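Protein SSD1 (Saccharomyces cerevisiae S288C, PDB 7AM1) binds messenger RNAs at their untranslated regions and represses translation, as a non-enzymatic pseudonuclease of the RNase II family. Local coordinates at residues Ser303-Ile308 / Ile315-Arg320; Leu372-Glu377 / Gln424-Leu429; Lys590-Gln593 / Asn598-Thr601; Lys609-Ile614 / Val621-Leu626; Gly726-Gln731 / Ala818-Asp823. All coordinates share one frame; numbering follows the deposited sequence.

Contact 1. Residues Ser303-Ile308 / Ile315-Arg320; sequences SELGDI and IDSILR
Leu305 carries most of this contact, spreading its two methyls over different parts of the helix segment 315-320. Its CG lies anti to the carbonyl carbon (chi1 -65°), and from there CD1 runs into the helix backbone at Ser317 while CD2 slides along Arg320. The first of these is tight: CD1 stands 3.4 Å from Ser317 CA, inside the usual van der Waals spacing for two carbons. CB of Ser317 is nearly as close, and its OG forms a weak hydrogen bond with Ser222 of strand 221-226.

The strand belongs to cold-shock domain 2, an OB-type fold. Strand 298-307 is an outer strand of a five-stranded antiparallel sheet, bonded through its backbone to strand 281-289; helix 311-321 follows it, and the helix segment 315-320 runs back at 149° to the strand segment 303-307 and packs beside it.

The Arg320 chain is bent at chi2 (-73°), which folds its guanidinium back over Asp316. One face of the guanidinium rests above Asp316 CG, and NE lies 3.1 Å from Asp316 OD1, a salt bridge held by charge alone, since no N-H points at that oxygen. Leu305 CD2 meets the same guanidinium obliquely, within 3.1 Å of NH1, a very close approach. Replacing Leu305 with alanine would probably open a gap beside Ser317 and take the CD2 methyl away from the Arg320 guanidinium. Two residues earlier on the strand, Ser303 brings its OG to 4.0 Å from Arg320 NH1, a loose polar neighbour and not a bond.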
# COMPACT_ATOMS: atom_id res chain seq x y z
N SER A 303 17.18 5.54 -19.13
CA SER A 303 16.62 6.83 -19.48
C SER A 303 17.16 7.91 -18.55
O SER A 303 17.63 7.63 -17.44
CB SER A 303 15.09 6.81 -19.41
OG SER A 303 14.56 5.74 -20.18
N GLU A 304 17.10 9.14 -19.04
CA GLU A 304 17.26 10.34 -18.23
C GLU A 304 15.89 11.00 -18.13
O GLU A 304 15.31 11.40 -19.15
CB GLU A 304 18.27 11.30 -18.84
CG GLU A 304 18.53 12.55 -18.01
CD GLU A 304 19.57 13.46 -18.63
OE1 GLU A 304 20.23 13.02 -19.60
OE2 GLU A 304 19.74 14.60 -18.15
N LEU A 305 15.37 11.11 -16.91
CA LEU A 305 14.00 11.57 -16.73
C LEU A 305 13.90 13.09 -16.68
O LEU A 305 12.93 13.66 -17.21
CB LEU A 305 13.41 10.97 -15.45
CG LEU A 305 13.24 9.45 -15.42
CD1 LEU A 305 12.52 9.04 -14.15
CD2 LEU A 305 12.51 8.94 -16.66
N GLY A 306 14.86 13.76 -16.05
CA GLY A 306 14.85 15.20 -15.95
C GLY A 306 15.15 15.65 -14.53
O GLY A 306 15.68 14.88 -13.72
N ASP A 307 14.79 16.90 -14.24
CA ASP A 307 15.10 17.49 -12.95
C ASP A 307 14.37 16.77 -11.83
O ASP A 307 13.18 16.44 -11.94
CB ASP A 307 14.75 18.98 -12.95
CG ASP A 307 15.67 19.79 -13.85
OD1 ASP A 307 16.81 19.34 -14.12
OD2 ASP A 307 15.26 20.89 -14.28
N ILE A 308 15.09 16.54 -10.73
CA ILE A 308 14.61 15.68 -9.65
C ILE A 308 13.34 16.23 -9.00
O ILE A 308 12.51 15.46 -8.51
CB ILE A 308 15.74 15.49 -8.62
CG1 ILE A 308 15.36 14.43 -7.59
CG2 ILE A 308 16.05 16.80 -7.92
CD1 ILE A 308 16.51 14.02 -6.71
N ILE A 315 6.37 12.39 -11.05
CA ILE A 315 5.37 11.37 -11.31
C ILE A 315 5.90 10.35 -12.31
O ILE A 315 5.72 9.13 -12.13
CB ILE A 315 4.06 12.00 -11.80
CG1 ILE A 315 3.55 13.02 -10.78
CG2 ILE A 315 3.02 10.92 -12.09
CD1 ILE A 315 3.31 12.45 -9.40
N ASP A 316 6.55 10.82 -13.38
CA ASP A 316 7.16 9.91 -14.34
C ASP A 316 8.13 8.97 -13.64
O ASP A 316 8.19 7.77 -13.95
CB ASP A 316 7.85 10.71 -15.43
CG ASP A 316 8.18 9.89 -16.66
OD1 ASP A 316 7.84 8.69 -16.68
OD2 ASP A 316 8.77 10.45 -17.61
N SER A 317 8.90 9.49 -12.68
CA SER A 317 9.88 8.67 -11.97
C SER A 317 9.20 7.62 -11.11
O SER A 317 9.68 6.48 -11.02
CB SER A 317 10.78 9.57 -11.12
OG SER A 317 11.59 8.79 -10.26
N ILE A 318 8.10 7.98 -10.46
CA ILE A 318 7.34 7.01 -9.68
C ILE A 318 6.84 5.89 -10.58
O ILE A 318 6.91 4.71 -10.23
CB ILE A 318 6.18 7.69 -8.93
CG1 ILE A 318 6.74 8.55 -7.79
CG2 ILE A 318 5.17 6.65 -8.42
CD1 ILE A 318 5.74 9.50 -7.18
N LEU A 319 6.32 6.24 -11.76
CA LEU A 319 5.80 5.23 -12.68
C LEU A 319 6.91 4.31 -13.17
O LEU A 319 6.76 3.08 -13.15
CB LEU A 319 5.09 5.91 -13.85
CG LEU A 319 3.72 6.51 -13.55
CD1 LEU A 319 3.25 7.37 -14.71
CD2 LEU A 319 2.69 5.43 -13.25
N ARG A 320 8.03 4.88 -13.61
CA ARG A 320 9.13 4.07 -14.14
C ARG A 320 9.73 3.19 -13.05
O ARG A 320 10.08 2.03 -13.31
CB ARG A 320 10.23 4.95 -14.72
CG ARG A 320 9.87 5.93 -15.80
CD ARG A 320 9.59 5.27 -17.13
NE ARG A 320 9.03 6.24 -18.06
CZ ARG A 320 9.77 7.07 -18.80
NH1 ARG A 320 11.09 7.04 -18.72
NH2 ARG A 320 9.19 7.93 -19.63

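Contact 2. Residues Leu372-Glu377 / Gln424-Leu429; sequences LGWVSE and QKLVNL. With 1PE (pentaethylene glycol), chain E.
Trp374 reaches across to Leu426 and Asn428 with the far edge of its indole, linking the loop 372-377 to the segment 424-429 within the RNB domain. At CB the side chain leaves a loop backbone, with CG anti to the backbone N (chi1 -171°), and this torsion sends the ring system toward the second segment. Along the five-membered ring, NE1 turns back to its own loop and donates to Glu377 OE2 at 3.2 Å. The bond is nearly straight, with an N-H...O angle of 168°, and the acceptor lies in the indole plane, though the hydrogen arrives from above the carboxylate plane. One face of the indole is covered by Val375 CG2, toward the rim. At the six-membered ring CZ3 does most of the touching: Asn428 OD1 lies at its edge, 3.3 Å away, and Leu426 CD1 follows at 4.0 Å, also near the ring plane. CH2, next in the ring, sees the same Asn428 OD1 at 3.9 Å. Phe421 adds an edge-to-face ring contact. An alanine in place of Trp374 would take away this bridge, and would probably leave Leu426 CD1 without its aromatic neighbour and Glu377 OE2 without its indole donor.

Beside the ring, Leu426 CD2 presses to 3.0 Å from Gly373 O, a close carbon-to-oxygen approach. On the far side of the second segment, Lys425 NZ donates to OH6 of a pentaethylene glycol, probably from the crystallisation liquor. Across the contact itself the chemistry is shape and polarity: the C-H rim of the indole, slightly positive, faces a carbonyl oxygen, which is likely to be mildly favourable.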
# COMPACT_ATOMS: atom_id res chain seq x y z
N LEU A 372 -14.94 8.48 -9.41
CA LEU A 372 -14.40 9.76 -9.86
C LEU A 372 -13.15 9.58 -10.70
O LEU A 372 -12.17 8.97 -10.25
CB LEU A 372 -14.10 10.64 -8.65
CG LEU A 372 -13.93 12.13 -8.96
CD1 LEU A 372 -14.49 13.01 -7.87
CD2 LEU A 372 -12.43 12.40 -9.16
N GLY A 373 -13.18 10.13 -11.91
CA GLY A 373 -12.04 10.09 -12.81
C GLY A 373 -11.88 8.79 -13.57
O GLY A 373 -10.93 8.67 -14.35
N TRP A 374 -12.79 7.84 -13.37
CA TRP A 374 -12.67 6.51 -13.94
C TRP A 374 -13.97 6.17 -14.66
O TRP A 374 -14.95 6.92 -14.61
CB TRP A 374 -12.34 5.49 -12.84
CG TRP A 374 -11.99 4.12 -13.34
CD1 TRP A 374 -12.61 2.95 -13.00
CD2 TRP A 374 -10.94 3.79 -14.25
NE1 TRP A 374 -12.00 1.90 -13.65
CE2 TRP A 374 -10.98 2.39 -14.42
CE3 TRP A 374 -9.98 4.53 -14.94
CZ2 TRP A 374 -10.09 1.72 -15.26
CZ3 TRP A 374 -9.09 3.86 -15.76
CH2 TRP A 374 -9.15 2.47 -15.92
N VAL A 375 -13.96 5.03 -15.36
CA VAL A 375 -15.13 4.57 -16.10
C VAL A 375 -16.15 3.96 -15.14
O VAL A 375 -15.96 3.99 -13.92
CB VAL A 375 -14.71 3.55 -17.18
CG1 VAL A 375 -13.73 4.18 -18.14
CG2 VAL A 375 -14.12 2.30 -16.53
N SER A 376 -17.24 3.44 -15.69
CA SER A 376 -18.19 2.61 -14.95
C SER A 376 -18.06 1.18 -15.46
O SER A 376 -18.31 0.91 -16.64
CB SER A 376 -19.62 3.11 -15.12
OG SER A 376 -20.55 2.20 -14.56
N GLU A 377 -17.66 0.27 -14.58
CA GLU A 377 -17.53 -1.13 -14.96
C GLU A 377 -18.40 -2.06 -14.14
O GLU A 377 -18.35 -3.28 -14.37
CB GLU A 377 -16.05 -1.56 -14.88
CG GLU A 377 -15.39 -1.47 -13.52
CD GLU A 377 -13.90 -1.78 -13.60
OE1 GLU A 377 -13.55 -2.75 -14.29
OE2 GLU A 377 -13.08 -1.06 -12.99
N GLN A 424 -2.55 12.64 -8.70
CA GLN A 424 -2.14 13.55 -9.76
C GLN A 424 -2.48 13.04 -11.15
O GLN A 424 -2.61 13.85 -12.08
CB GLN A 424 -0.63 13.79 -9.72
CG GLN A 424 -0.08 14.29 -8.41
CD GLN A 424 0.22 13.16 -7.45
OE1 GLN A 424 -0.38 12.09 -7.53
NE2 GLN A 424 1.16 13.39 -6.54
N LYS A 425 -2.61 11.73 -11.33
CA LYS A 425 -2.69 11.15 -12.66
C LYS A 425 -3.21 9.73 -12.56
O LYS A 425 -3.12 9.09 -11.51
CB LYS A 425 -1.29 11.14 -13.31
CG LYS A 425 -1.25 11.24 -14.82
CD LYS A 425 0.01 10.58 -15.36
CE LYS A 425 0.14 10.76 -16.87
NZ LYS A 425 1.46 10.28 -17.39
N LEU A 426 -3.76 9.24 -13.67
CA LEU A 426 -4.16 7.85 -13.77
C LEU A 426 -3.60 7.28 -15.07
O LEU A 426 -3.45 8.00 -16.06
CB LEU A 426 -5.69 7.66 -13.73
CG LEU A 426 -6.54 8.01 -14.96
CD1 LEU A 426 -6.48 6.89 -16.00
CD2 LEU A 426 -7.99 8.28 -14.57
N VAL A 427 -3.31 5.99 -15.05
CA VAL A 427 -2.84 5.27 -16.23
C VAL A 427 -3.78 4.10 -16.46
O VAL A 427 -3.96 3.26 -15.56
CB VAL A 427 -1.39 4.79 -16.08
CG1 VAL A 427 -0.91 4.18 -17.38
CG2 VAL A 427 -0.49 5.94 -15.67
N ASN A 428 -4.40 4.05 -17.63
CA ASN A 428 -5.38 3.02 -17.93
C ASN A 428 -4.72 1.65 -18.04
O ASN A 428 -3.51 1.53 -18.27
CB ASN A 428 -6.10 3.31 -19.25
CG ASN A 428 -6.83 4.63 -19.25
OD1 ASN A 428 -7.35 5.07 -18.23
ND2 ASN A 428 -6.88 5.26 -20.42
N LEU A 429 -5.53 0.61 -17.88
CA LEU A 429 -5.09 -0.72 -18.31
C LEU A 429 -5.21 -0.85 -19.82
O LEU A 429 -4.28 -1.33 -20.49
CB LEU A 429 -5.92 -1.80 -17.61
CG LEU A 429 -5.64 -3.24 -18.03
CD1 LEU A 429 -4.22 -3.64 -17.68
CD2 LEU A 429 -6.64 -4.20 -17.39
C15 1PE E . 3.95 12.72 -15.95
OH6 1PE E . 2.68 12.84 -16.51
C16 1PE E . 1.40 14.26 -15.06
C26 1PE E . 2.11 14.11 -16.40
OH7 1PE E . 0.08 14.67 -15.27

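Contact 3. Residues Lys590-Gln593 / Asn598-Thr601; sequences KKIQ and NFDT
Ile592 and Phe599 make the close-packed half of this contact. The methyl CD1 of Ile592 comes to 3.5 Å from Phe599 CZ, obliquely to the ring, and CE1 is only slightly farther away. With CG1 set between the backbone N and the carbonyl carbon (chi1 64°), the isoleucine leads its CD1 out of the helix toward the loop, where it also meets Thr601 CG2 at 3.8 Å. The side chains of Ile592 and Phe599 cross at about a right angle.

The segments are a turn near the end of helix 582-595 and part of the loop leading to helix 604-612, so the contact closes a short turn between consecutive helices of the RNB domain. Arg589, one turn earlier on the first helix, helps to fasten the loop: its NH1 is hydrogen-bonded to both Thr601 OG1 and Phe599 O.

The outer side is looser and polar. Gln593 stretches out beyond CG, and Asn598 ND2 lies 3.5 Å from Gln593 CG and 3.9 Å from Gln593 NE2, two amide nitrogens that meet without bonding. Their amide planes are 56° apart, and the pair sits near the surface, with Asn598 exposed to solvent.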
# COMPACT_ATOMS: atom_id res chain seq x y z
N LYS A 590 1.15 -8.98 21.91
CA LYS A 590 1.80 -8.34 23.05
C LYS A 590 1.51 -6.85 23.07
O LYS A 590 1.26 -6.27 24.14
CB LYS A 590 3.30 -8.60 23.02
CG LYS A 590 3.68 -10.06 23.15
N LYS A 591 1.54 -6.20 21.91
CA LYS A 591 1.29 -4.76 21.85
C LYS A 591 -0.11 -4.44 22.36
O LYS A 591 -0.28 -3.59 23.25
CB LYS A 591 1.48 -4.25 20.42
CG LYS A 591 2.93 -4.23 19.96
CD LYS A 591 3.02 -3.96 18.46
CE LYS A 591 4.46 -3.94 17.98
NZ LYS A 591 4.56 -3.62 16.53
N ILE A 592 -1.14 -5.10 21.81
CA ILE A 592 -2.50 -4.76 22.19
C ILE A 592 -2.77 -5.15 23.64
O ILE A 592 -3.62 -4.55 24.31
CB ILE A 592 -3.52 -5.41 21.24
CG1 ILE A 592 -3.45 -6.93 21.33
CG2 ILE A 592 -3.25 -4.95 19.82
CD1 ILE A 592 -4.55 -7.63 20.55
N GLN A 593 -2.07 -6.17 24.15
CA GLN A 593 -2.22 -6.52 25.55
C GLN A 593 -1.60 -5.45 26.45
O GLN A 593 -2.16 -5.11 27.49
CB GLN A 593 -1.60 -7.89 25.81
CG GLN A 593 -2.47 -9.04 25.33
CD GLN A 593 -1.92 -10.40 25.70
OE1 GLN A 593 -0.72 -10.56 25.92
NE2 GLN A 593 -2.80 -11.39 25.78
N ASN A 598 -7.37 -7.62 25.54
CA ASN A 598 -7.02 -9.03 25.64
C ASN A 598 -7.95 -9.90 24.81
O ASN A 598 -8.23 -11.05 25.16
CB ASN A 598 -7.03 -9.49 27.11
CG ASN A 598 -6.13 -8.64 28.00
OD1 ASN A 598 -6.61 -7.81 28.77
ND2 ASN A 598 -4.82 -8.84 27.88
N PHE A 599 -8.43 -9.37 23.68
CA PHE A 599 -9.35 -10.13 22.85
C PHE A 599 -8.60 -11.20 22.06
O PHE A 599 -7.38 -11.16 21.91
CB PHE A 599 -10.13 -9.21 21.90
CG PHE A 599 -9.27 -8.37 21.00
CD1 PHE A 599 -8.64 -8.92 19.90
CD2 PHE A 599 -9.11 -7.01 21.24
CE1 PHE A 599 -7.86 -8.14 19.07
CE2 PHE A 599 -8.33 -6.23 20.42
CZ PHE A 599 -7.71 -6.80 19.33
N ASP A 600 -9.37 -12.15 21.55
CA ASP A 600 -8.79 -13.32 20.88
C ASP A 600 -8.21 -12.93 19.53
O ASP A 600 -8.85 -12.21 18.75
CB ASP A 600 -9.86 -14.40 20.72
CG ASP A 600 -9.37 -15.61 19.94
OD1 ASP A 600 -8.14 -15.76 19.77
OD2 ASP A 600 -10.22 -16.41 19.49
N THR A 601 -7.00 -13.42 19.25
CA THR A 601 -6.32 -13.15 17.99
C THR A 601 -6.00 -14.43 17.22
O THR A 601 -5.24 -14.38 16.25
CB THR A 601 -5.02 -12.37 18.23
OG1 THR A 601 -4.11 -13.15 19.02
CG2 THR A 601 -5.30 -11.05 18.95

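Contact 4. Residues Lys609-Ile614 / Val621-Leu626; sequences KGVLKI and VGIEIL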
# COMPACT_ATOMS: atom_id res chain seq x y z
N LYS A 609 -13.10 -8.74 14.89
CA LYS A 609 -14.18 -8.33 15.78
C LYS A 609 -13.65 -7.54 16.97
O LYS A 609 -14.28 -6.57 17.42
CB LYS A 609 -14.95 -9.56 16.26
CG LYS A 609 -15.83 -10.21 15.21
CD LYS A 609 -16.61 -11.37 15.80
CE LYS A 609 -17.25 -12.21 14.72
NZ LYS A 609 -17.69 -13.55 15.21
N GLY A 610 -12.48 -7.94 17.49
CA GLY A 610 -11.90 -7.21 18.60
C GLY A 610 -11.52 -5.79 18.23
O GLY A 610 -11.75 -4.85 19.00
N VAL A 611 -10.95 -5.61 17.03
CA VAL A 611 -10.59 -4.28 16.57
C VAL A 611 -11.84 -3.44 16.34
O VAL A 611 -11.93 -2.30 16.81
CB VAL A 611 -9.73 -4.38 15.29
CG1 VAL A 611 -9.42 -3.00 14.74
CG2 VAL A 611 -8.42 -5.12 15.58
N LEU A 612 -12.82 -3.99 15.63
CA LEU A 612 -14.03 -3.24 15.31
C LEU A 612 -14.82 -2.85 16.56
O LEU A 612 -15.60 -1.90 16.50
CB LEU A 612 -14.91 -4.06 14.36
CG LEU A 612 -14.31 -4.30 12.97
CD1 LEU A 612 -15.22 -5.19 12.15
CD2 LEU A 612 -14.05 -3.00 12.23
N LYS A 613 -14.63 -3.56 17.68
CA LYS A 613 -15.34 -3.23 18.91
C LYS A 613 -14.82 -1.96 19.58
O LYS A 613 -15.51 -1.40 20.43
CB LYS A 613 -15.23 -4.38 19.92
CG LYS A 613 -16.45 -5.26 20.05
CD LYS A 613 -16.71 -5.63 21.51
N ILE A 614 -13.62 -1.51 19.22
CA ILE A 614 -12.99 -0.38 19.91
C ILE A 614 -13.74 0.90 19.58
O ILE A 614 -13.85 1.29 18.41
CB ILE A 614 -11.51 -0.27 19.54
CG1 ILE A 614 -10.78 -1.58 19.90
CG2 ILE A 614 -10.85 0.91 20.24
CD1 ILE A 614 -9.35 -1.62 19.45
N VAL A 621 -7.82 2.94 15.00
CA VAL A 621 -6.95 3.16 13.86
C VAL A 621 -5.53 2.72 14.17
O VAL A 621 -4.86 2.07 13.36
CB VAL A 621 -7.01 4.64 13.44
CG1 VAL A 621 -5.84 4.98 12.51
CG2 VAL A 621 -8.34 4.95 12.78
N GLY A 622 -5.04 3.06 15.37
CA GLY A 622 -3.69 2.68 15.74
C GLY A 622 -3.50 1.18 15.76
O GLY A 622 -2.48 0.68 15.27
N ILE A 623 -4.46 0.45 16.30
CA ILE A 623 -4.34 -1.01 16.34
C ILE A 623 -4.42 -1.59 14.93
O ILE A 623 -3.71 -2.55 14.61
CB ILE A 623 -5.41 -1.60 17.28
CG1 ILE A 623 -5.07 -1.18 18.72
CG2 ILE A 623 -5.48 -3.13 17.13
CD1 ILE A 623 -5.96 -1.78 19.79
N GLU A 624 -5.24 -1.00 14.06
CA GLU A 624 -5.26 -1.45 12.68
C GLU A 624 -3.89 -1.24 12.02
O GLU A 624 -3.42 -2.11 11.28
CB GLU A 624 -6.34 -0.74 11.87
CG GLU A 624 -6.49 -1.30 10.46
CD GLU A 624 -7.44 -0.50 9.58
OE1 GLU A 624 -8.04 0.48 10.07
OE2 GLU A 624 -7.56 -0.84 8.39
N ILE A 625 -3.26 -0.10 12.28
CA ILE A 625 -1.93 0.14 11.72
C ILE A 625 -0.98 -0.97 12.16
O ILE A 625 -0.25 -1.55 11.35
CB ILE A 625 -1.40 1.53 12.13
CG1 ILE A 625 -2.17 2.63 11.39
CG2 ILE A 625 0.10 1.64 11.86
CD1 ILE A 625 -1.94 4.04 11.94
N LEU A 626 -0.99 -1.30 13.46
CA LEU A 626 -0.13 -2.37 13.96
C LEU A 626 -0.43 -3.70 13.27
O LEU A 626 0.49 -4.44 12.90
CB LEU A 626 -0.30 -2.50 15.47
CG LEU A 626 0.11 -1.28 16.30
CD1 LEU A 626 -0.14 -1.53 17.78
CD2 LEU A 626 1.56 -0.91 16.06
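Val611 and Ile614 both pack on Ile623, and these three buried side chains make up the direct contact between segment 609-614, which runs out of helix 604-612, and helix 617-629. Taken in order, the first segment begins with Lys609, whose ammonium makes a salt bridge with Asp605 and a hydrogen bond to the carbonyl of Asn512. Val611 is the first residue to face the neighbouring helix: CG2, anti to the carbonyl carbon, lies 3.9 Å from CG2 of Ile623, with the two side chains sliding past each other in opposite directions. Leu612 turns to another side and packs on Ile511. Ile614, one turn on, has its amide bonded to Val611 O at 3.0 Å, and its chain is extended at chi2 (174°), so that the methyl CD1 is carried far out. There it meets Ile623 CD1 at 3.4 Å, a pair closer than ordinary carbon contact, the two side chains crossing obliquely. Ile623 thus takes one partner on each branch, CG2 for Val611 and CD1 for Ile614, while Phe588 and Ile592 of helix 582-595 pack on it as well. Beyond Ile614 a short link leads to helix 617-629, and Arg620 NH1 of that helix takes the Ile614 carbonyl. Helices 604-612 and 617-629 are thus consecutive and pack, together with helix 582-595, through a small aliphatic core in the helical part of the RNB domain.

Contact 5. Residues Gly726-Gln731 / Ala818-Asp823; sequences GNTTGQ and ANIELD
Ile820 is the residue of helix 814-827 that reaches the loop 726-731, where it meets Thr728 and Thr729. Within the helix, Ala818 packs on Ala862 and Phe866 of helix 862-867, and Asn819 leans on the same Ala862. The Ala818 carbonyl accepts the amide of Leu822 at 3.0 Å. Ile820 then points at the loop. Its CG1 lies anti to the backbone N (chi1 -179°), which directs CD1 toward Thr728 OG1 at 4.3 Å; the other branch, CG2, meets the methyl CG2 of Thr729, also at 4.3 Å. Both distances are long, so this is light van der Waals contact, one methyl pair and one methyl-hydroxyl pair, at a partly exposed edge, with a crystal neighbour touching Ile820 as well. Glu821 leaves the helix to one side, but its carboxylate bends toward the loop side, where OE2 accepts the amide of Leu733, just past the loop. Leu822 returns to helix 862-867 at Ala862.

What Ile820 meets is a loop held by its own bonds. Thr729 OG1 donates to Gln731 O at 2.6 Å, in the carbonyl plane with a C=O...donor angle of 150°, and Gly730 N donates to Gly726 O at 2.7 Å. Gly730 has a positive phi, and its carbonyl goes to Arg894. The loop takes the chain from the long helix 689-725 into strand 732-741, the first strand of an antiparallel five-stranded sheet. That sheet is consistent with the OB-type C-terminal domain of the DIS3L2-like family, and here its entry loop is packed against helix 814-827.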
# COMPACT_ATOMS: atom_id res chain seq x y z
N GLY A 726 2.19 24.94 6.24
CA GLY A 726 3.13 25.66 7.09
C GLY A 726 4.09 26.53 6.31
O GLY A 726 5.26 26.65 6.67
N ASN A 727 3.60 27.16 5.24
CA ASN A 727 4.47 27.91 4.33
C ASN A 727 5.25 29.01 5.05
O ASN A 727 6.39 29.30 4.67
CB ASN A 727 3.65 28.49 3.17
CG ASN A 727 2.47 29.31 3.64
OD1 ASN A 727 2.50 29.93 4.70
ND2 ASN A 727 1.40 29.32 2.83
N THR A 728 4.66 29.63 6.08
CA THR A 728 5.34 30.71 6.79
C THR A 728 6.09 30.23 8.02
O THR A 728 7.01 30.92 8.48
CB THR A 728 4.35 31.80 7.22
OG1 THR A 728 3.39 31.25 8.14
CG2 THR A 728 3.62 32.37 6.01
N THR A 729 5.68 29.11 8.61
CA THR A 729 6.29 28.58 9.82
C THR A 729 7.29 27.47 9.55
O THR A 729 8.05 27.10 10.46
CB THR A 729 5.20 28.06 10.76
OG1 THR A 729 4.39 27.11 10.05
CG2 THR A 729 4.32 29.21 11.25
N GLY A 730 7.31 26.92 8.33
CA GLY A 730 8.17 25.81 8.00
C GLY A 730 7.83 24.51 8.70
O GLY A 730 8.65 23.59 8.69
N GLN A 731 6.65 24.41 9.29
CA GLN A 731 6.26 23.22 10.04
C GLN A 731 4.84 23.41 10.55
O GLN A 731 4.32 24.53 10.61
CB GLN A 731 7.21 22.94 11.21
CG GLN A 731 7.05 23.91 12.35
CD GLN A 731 8.36 24.30 12.98
OE1 GLN A 731 8.64 25.48 13.19
NE2 GLN A 731 9.18 23.30 13.30
N ALA A 818 1.59 27.76 16.86
CA ALA A 818 0.39 27.57 17.66
C ALA A 818 -0.60 28.71 17.45
O ALA A 818 -1.80 28.48 17.25
CB ALA A 818 0.76 27.46 19.14
N ASN A 819 -0.11 29.95 17.47
CA ASN A 819 -0.97 31.11 17.30
C ASN A 819 -1.71 31.07 15.97
O ASN A 819 -2.94 31.18 15.92
CB ASN A 819 -0.14 32.39 17.40
CG ASN A 819 0.19 32.75 18.82
OD1 ASN A 819 -0.52 32.38 19.76
ND2 ASN A 819 1.29 33.48 19.01
N ILE A 820 -0.98 30.91 14.87
CA ILE A 820 -1.61 30.96 13.55
C ILE A 820 -2.66 29.87 13.42
O ILE A 820 -3.76 30.10 12.91
CB ILE A 820 -0.55 30.89 12.44
CG1 ILE A 820 -1.24 30.97 11.07
CG2 ILE A 820 0.26 29.61 12.53
CD1 ILE A 820 -0.43 31.73 10.03
N GLU A 821 -2.34 28.66 13.87
CA GLU A 821 -3.27 27.54 13.73
C GLU A 821 -4.53 27.75 14.55
O GLU A 821 -5.65 27.57 14.05
CB GLU A 821 -2.58 26.24 14.14
CG GLU A 821 -1.55 25.75 13.16
CD GLU A 821 -0.88 24.48 13.61
OE1 GLU A 821 -1.21 24.00 14.72
OE2 GLU A 821 -0.05 23.94 12.86
N LEU A 822 -4.38 28.13 15.82
CA LEU A 822 -5.54 28.27 16.70
C LEU A 822 -6.39 29.47 16.31
O LEU A 822 -7.63 29.41 16.39
CB LEU A 822 -5.07 28.38 18.15
CG LEU A 822 -4.74 27.05 18.83
CD1 LEU A 822 -4.12 27.30 20.19
CD2 LEU A 822 -5.98 26.18 18.98
N ASP A 823 -5.77 30.57 15.88
CA ASP A 823 -6.53 31.72 15.41
C ASP A 823 -7.39 31.34 14.21
O ASP A 823 -8.54 31.79 14.09
CB ASP A 823 -5.60 32.88 15.06
CG ASP A 823 -4.99 33.53 16.29
OD1 ASP A 823 -5.39 33.17 17.42
OD2 ASP A 823 -4.12 34.41 16.13

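How the contacts relate
Contacts 3 and 4 belong to one helical region of the RNB domain: their centres are about 10 Å apart, Phe599 of contact 3 lies against Gly610 of contact 4, and both draw on the packing of helix 582-595 against helix 617-629. Contact 4 is wholly buried and wholly aliphatic, whereas contact 3 has an aromatic core with a polar, solvent-facing rim. Contacts 1 and 2 also adjoin, Ile315 and Leu319 of the cold-shock helix packing on Gln424 and Val427, so that two domains meet there; contact 1 is a surface contact mixing leucine with a salt-bridged arginine, contact 2 a partly buried one led by an indole rim. Contact 5, the slightest, stands apart, its nearest atoms about 17 Å or more from those of every other contact.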